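Local structure of protein YCGM (Escherichia coli, 1NR9) at residues 168-171 with 172-175; 175-178 with 179-182. The protein is of unknown function but belongs to the fumarylacetoacetate hydrolase family and carries a bound magnesium ion. All coordinates share one frame; numbering follows the deposited sequence.

Contact 1. Residues 168-171 with 172-175; sequences IHKI and VPLI
Lys-170 and Leu-174 meet in the first turn of helix 171-178, where Lys-170 is the N-cap residue, and the backbone bonds show how such a turn is started. Leu-174 N donates to Lys-170 O at 3.1 Å. The next bond, Ile-175 N to Ile-171 O, has the same length and is nearly straight, with an N-H...O angle of 174°. Upstream of these, the backbone N of Ile-171 finds Gln-146 OE1, a side-chain acceptor where the helix itself can supply none. Pro-173 fits the same logic: it has no N-H to offer, and it stands within the turn that opens the helix, ahead of the first residue to donate back to the N-cap.

Apolar contacts fill in around these bonds. The proline ring lies against Lys-170, its CD 3.5 Å from Lys-170 CB. On another side Ile-171 and Ile-175 run alongside each other and point the same way; Ile-171 CG2 stands anti to its own N and comes 4.1 Å from Ile-175 CD1. This pair packs against Val-77 of strand 69-79. More loosely, Leu-174 CD1 approaches His-169 CB at 4.2 Å.

The charged end of Lys-170 turns back to the preceding loop. Bends at chi2 and chi4 (-58° and -66°) fold the chain round until NZ bonds Ile-168 O at 2.8 Å, from well above the carbonyl plane, and Met-167 O takes a second bond. The ammonium is thus held by loop carbonyls, which it would probably polarise, while the Lys-170 carbonyl serves the helix: one residue ties the loop to the first turn.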
loop_
_atom_site.group_PDB
_atom_site.type_symbol
_atom_site.label_atom_id
_atom_site.label_comp_id
_atom_site.label_asym_id
_atom_site.label_seq_id
_atom_site.Cartn_x
_atom_site.Cartn_y
_atom_site.Cartn_z
ATOM N N ILE A 168 -1.902 -20.862 10.272
ATOM C CA ILE A 168 -1.014 -20.811 11.432
ATOM C C ILE A 168 -1.589 -19.808 12.434
ATOM O O ILE A 168 -1.865 -20.159 13.589
ATOM C CB ILE A 168 0.400 -20.370 11.047
ATOM C CG1 ILE A 168 0.955 -21.313 9.987
ATOM C CG2 ILE A 168 1.295 -20.362 12.275
ATOM C CD1 ILE A 168 0.822 -22.765 10.360
ATOM N N HIS A 169 -1.757 -18.564 11.983
ATOM C CA HIS A 169 -2.345 -17.499 12.800
ATOM C C HIS A 169 -3.809 -17.445 12.371
ATOM O O HIS A 169 -4.114 -17.176 11.213
ATOM C CB HIS A 169 -1.666 -16.170 12.503
ATOM C CG HIS A 169 -0.178 -16.221 12.633
ATOM N ND1 HIS A 169 0.471 -16.018 13.833
ATOM C CD2 HIS A 169 0.785 -16.512 11.726
ATOM C CE1 HIS A 169 1.771 -16.183 13.657
ATOM N NE2 HIS A 169 1.989 -16.483 12.389
ATOM N N LYS A 170 -4.714 -17.726 13.299
ATOM C CA LYS A 170 -6.136 -17.726 12.987
ATOM C C LYS A 170 -6.612 -16.354 12.489
ATOM O O LYS A 170 -5.862 -15.380 12.507
ATOM C CB LYS A 170 -6.918 -18.172 14.227
ATOM C CG LYS A 170 -6.357 -19.456 14.842
ATOM C CD LYS A 170 -6.370 -20.602 13.830
ATOM C CE LYS A 170 -5.573 -21.823 14.295
ATOM N NZ LYS A 170 -4.106 -21.546 14.389
ATOM N N ILE A 171 -7.865 -16.280 12.057
ATOM C CA ILE A 171 -8.405 -15.039 11.533
ATOM C C ILE A 171 -8.491 -13.870 12.501
ATOM O O ILE A 171 -7.910 -12.828 12.225
ATOM C CB ILE A 171 -9.788 -15.253 10.902
ATOM C CG1 ILE A 171 -9.684 -16.284 9.774
ATOM C CG2 ILE A 171 -10.333 -13.921 10.369
ATOM C CD1 ILE A 171 -11.012 -16.579 9.091
ATOM N N VAL A 172 -9.199 -13.997 13.621
ATOM C CA VAL A 172 -9.266 -12.841 14.516
ATOM C C VAL A 172 -7.905 -12.476 15.138
ATOM O O VAL A 172 -7.622 -11.299 15.358
ATOM C CB VAL A 172 -10.324 -13.006 15.652
ATOM C CG1 VAL A 172 -11.609 -13.593 15.102
ATOM C CG2 VAL A 172 -9.769 -13.828 16.777
ATOM N N PRO A 173 -7.042 -13.468 15.427
ATOM C CA PRO A 173 -5.750 -13.088 16.014
ATOM C C PRO A 173 -4.915 -12.288 15.016
ATOM O O PRO A 173 -4.350 -11.244 15.351
ATOM C CB PRO A 173 -5.096 -14.436 16.342
ATOM C CG PRO A 173 -6.258 -15.347 16.547
ATOM C CD PRO A 173 -7.207 -14.932 15.438
ATOM N N LEU A 174 -4.837 -12.801 13.788
ATOM C CA LEU A 174 -4.067 -12.154 12.731
ATOM C C LEU A 174 -4.536 -10.714 12.541
ATOM O O LEU A 174 -3.724 -9.789 12.572
ATOM C CB LEU A 174 -4.205 -12.941 11.421
ATOM C CG LEU A 174 -3.375 -12.519 10.202
ATOM C CD1 LEU A 174 -1.886 -12.496 10.545
ATOM C CD2 LEU A 174 -3.647 -13.488 9.061
ATOM N N ILE A 175 -5.844 -10.525 12.353
ATOM C CA ILE A 175 -6.389 -9.178 12.180
ATOM C C ILE A 175 -6.018 -8.312 13.375
ATOM O O ILE A 175 -5.636 -7.152 13.218
ATOM C CB ILE A 175 -7.925 -9.200 12.025
ATOM C CG1 ILE A 175 -8.289 -9.768 10.655
ATOM C CG2 ILE A 175 -8.502 -7.800 12.190
ATOM C CD1 ILE A 175 -9.784 -9.887 10.413
#

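Contact 2. Residues 175-178 with 179-182; sequences IAYM and SKFF
The C-terminal end of helix 171-178 leads into the loop before strand 189-191, and here Tyr-177 and Phe-181 form an offset edge-to-face aromatic pair. Their centroids are 5.2 Å apart and the planes stand at 65°. Phe-181 brings the edge: its CE1 sits over one face of the tyrosine, displaced toward the rim and 3.5 Å from Tyr-177 CZ. With CG anti to the backbone N (chi1 175°), the tyrosine ring swings out from the side of the helix, where Phe-181 CE1 can come over its face. Its hydroxyl is bonded to Glu-42 and to Lys-122 of the second subunit, while Phe-181 meets Phe-66 of that subunit with nearly parallel rings.

The backbone turns about a single carbonyl. Met-178 O accepts from Phe-181 N at 2.9 Å, a donor lying above the carbonyl plane, and from Phe-182 N at 3.2 Å, closer to that plane and almost straight along its N-H. Met-178 O also lies at the edge of the Phe-181 ring, near its plane, 3.8 Å from Phe-181 CD1. One turn earlier, Ser-179 N donates to Ile-175 O at 3.0 Å in ordinary helical fashion.

Ser-179 OG, set between its own N and carbonyl carbon, takes the N-H of Ala-86 and so links the helix to a neighbouring loop; its bond to Ala-176 O is very short in the model, and that length is doubtful. Selenomethionine Met-178, extended beyond CG, packs on Val-22 and Val-190 in strands 21-24 and 189-191. This is a helix C-terminus whose last carbonyl, Met-178 O, takes the N-H groups three and four residues on, placed in this protein at the contact with the second subunit.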
loop_
_atom_site.group_PDB
_atom_site.type_symbol
_atom_site.label_atom_id
_atom_site.label_comp_id
_atom_site.label_asym_id
_atom_site.label_seq_id
_atom_site.Cartn_x
_atom_site.Cartn_y
_atom_site.Cartn_z
ATOM N N ILE A 175 -5.844 -10.525 12.353
ATOM C CA ILE A 175 -6.389 -9.178 12.180
ATOM C C ILE A 175 -6.018 -8.312 13.375
ATOM O O ILE A 175 -5.636 -7.152 13.218
ATOM C CB ILE A 175 -7.925 -9.200 12.025
ATOM C CG1 ILE A 175 -8.289 -9.768 10.655
ATOM C CG2 ILE A 175 -8.502 -7.800 12.190
ATOM C CD1 ILE A 175 -9.784 -9.887 10.413
ATOM N N ALA A 176 -6.136 -8.875 14.570
ATOM C CA ALA A 176 -5.788 -8.143 15.779
ATOM C C ALA A 176 -4.327 -7.730 15.685
ATOM O O ALA A 176 -3.992 -6.596 15.981
ATOM C CB ALA A 176 -6.014 -9.013 17.006
ATOM N N TYR A 177 -3.466 -8.655 15.266
ATOM C CA TYR A 177 -2.028 -8.384 15.106
ATOM C C TYR A 177 -1.780 -7.295 14.043
ATOM O O TYR A 177 -0.994 -6.363 14.255
ATOM C CB TYR A 177 -1.303 -9.672 14.701
ATOM C CG TYR A 177 0.157 -9.475 14.390
ATOM C CD1 TYR A 177 1.071 -9.186 15.399
ATOM C CD2 TYR A 177 0.620 -9.531 13.075
ATOM C CE1 TYR A 177 2.409 -8.954 15.113
ATOM C CE2 TYR A 177 1.952 -9.296 12.776
ATOM C CZ TYR A 177 2.842 -9.005 13.803
ATOM O OH TYR A 177 4.157 -8.740 13.505
HETATM N N MSE A 178 -2.463 -7.414 12.902
HETATM C CA MSE A 178 -2.333 -6.436 11.828
HETATM C C MSE A 178 -2.595 -5.027 12.327
HETATM O O MSE A 178 -1.808 -4.122 12.073
HETATM C CB MSE A 178 -3.311 -6.745 10.693
HETATM C CG MSE A 178 -2.973 -8.015 9.925
HETATM SE SE MSE A 178 -4.302 -8.547 8.611
HETATM C CE MSE A 178 -3.091 -9.485 7.412
ATOM N N SER A 179 -3.704 -4.842 13.037
ATOM C CA SER A 179 -4.066 -3.524 13.538
ATOM C C SER A 179 -2.957 -2.853 14.325
ATOM O O SER A 179 -2.990 -1.640 14.528
ATOM C CB SER A 179 -5.336 -3.598 14.391
ATOM O OG SER A 179 -5.160 -4.437 15.513
ATOM N N LYS A 180 -1.971 -3.633 14.763
ATOM C CA LYS A 180 -0.861 -3.069 15.523
ATOM C C LYS A 180 -0.004 -2.108 14.701
ATOM O O LYS A 180 0.503 -1.120 15.228
ATOM C CB LYS A 180 0.022 -4.176 16.084
ATOM C CG LYS A 180 -0.381 -4.660 17.463
ATOM C CD LYS A 180 0.614 -5.702 17.964
ATOM C CE LYS A 180 2.041 -5.146 17.987
ATOM N NZ LYS A 180 3.100 -6.197 18.150
ATOM N N PHE A 181 0.152 -2.389 13.411
ATOM C CA PHE A 181 0.961 -1.540 12.545
ATOM C C PHE A 181 0.118 -0.617 11.674
ATOM O O PHE A 181 0.497 0.533 11.429
ATOM C CB PHE A 181 1.860 -2.402 11.673
ATOM C CG PHE A 181 2.580 -3.469 12.438
ATOM C CD1 PHE A 181 1.902 -4.604 12.879
ATOM C CD2 PHE A 181 3.929 -3.321 12.758
ATOM C CE1 PHE A 181 2.552 -5.571 13.628
ATOM C CE2 PHE A 181 4.589 -4.280 13.505
ATOM C CZ PHE A 181 3.902 -5.410 13.943
ATOM N N PHE A 182 -1.027 -1.105 11.214
ATOM C CA PHE A 182 -1.882 -0.288 10.376
ATOM C C PHE A 182 -3.306 -0.327 10.878
ATOM O O PHE A 182 -3.848 -1.404 11.135
ATOM C CB PHE A 182 -1.863 -0.787 8.934
ATOM C CG PHE A 182 -0.652 -1.605 8.584
ATOM C CD1 PHE A 182 -0.757 -2.978 8.418
ATOM C CD2 PHE A 182 0.605 -1.004 8.448
ATOM C CE1 PHE A 182 0.362 -3.728 8.125
ATOM C CE2 PHE A 182 1.729 -1.749 8.156
ATOM C CZ PHE A 182 1.614 -3.107 7.996
#

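How the contacts relate
Contacts 1 and 2 treat the two ends of helix 171-178 and share Ile-175, so that its backbone N takes part in the first and its carbonyl in the second. Contact 1 is partly buried, lies within one subunit and packs on helix 88-94 and strand 69-79; its side-chain contacts across the segments are made by aliphatic carbons, and its charge is turned into the preceding loop. Contact 2 is buried more completely and rests on strands 21-24, 45-48 and 189-191. The helix thus starts with an N-H met by a loop side chain of its own subunit, whereas at its end aromatic rings and a hydroxyl face another chain.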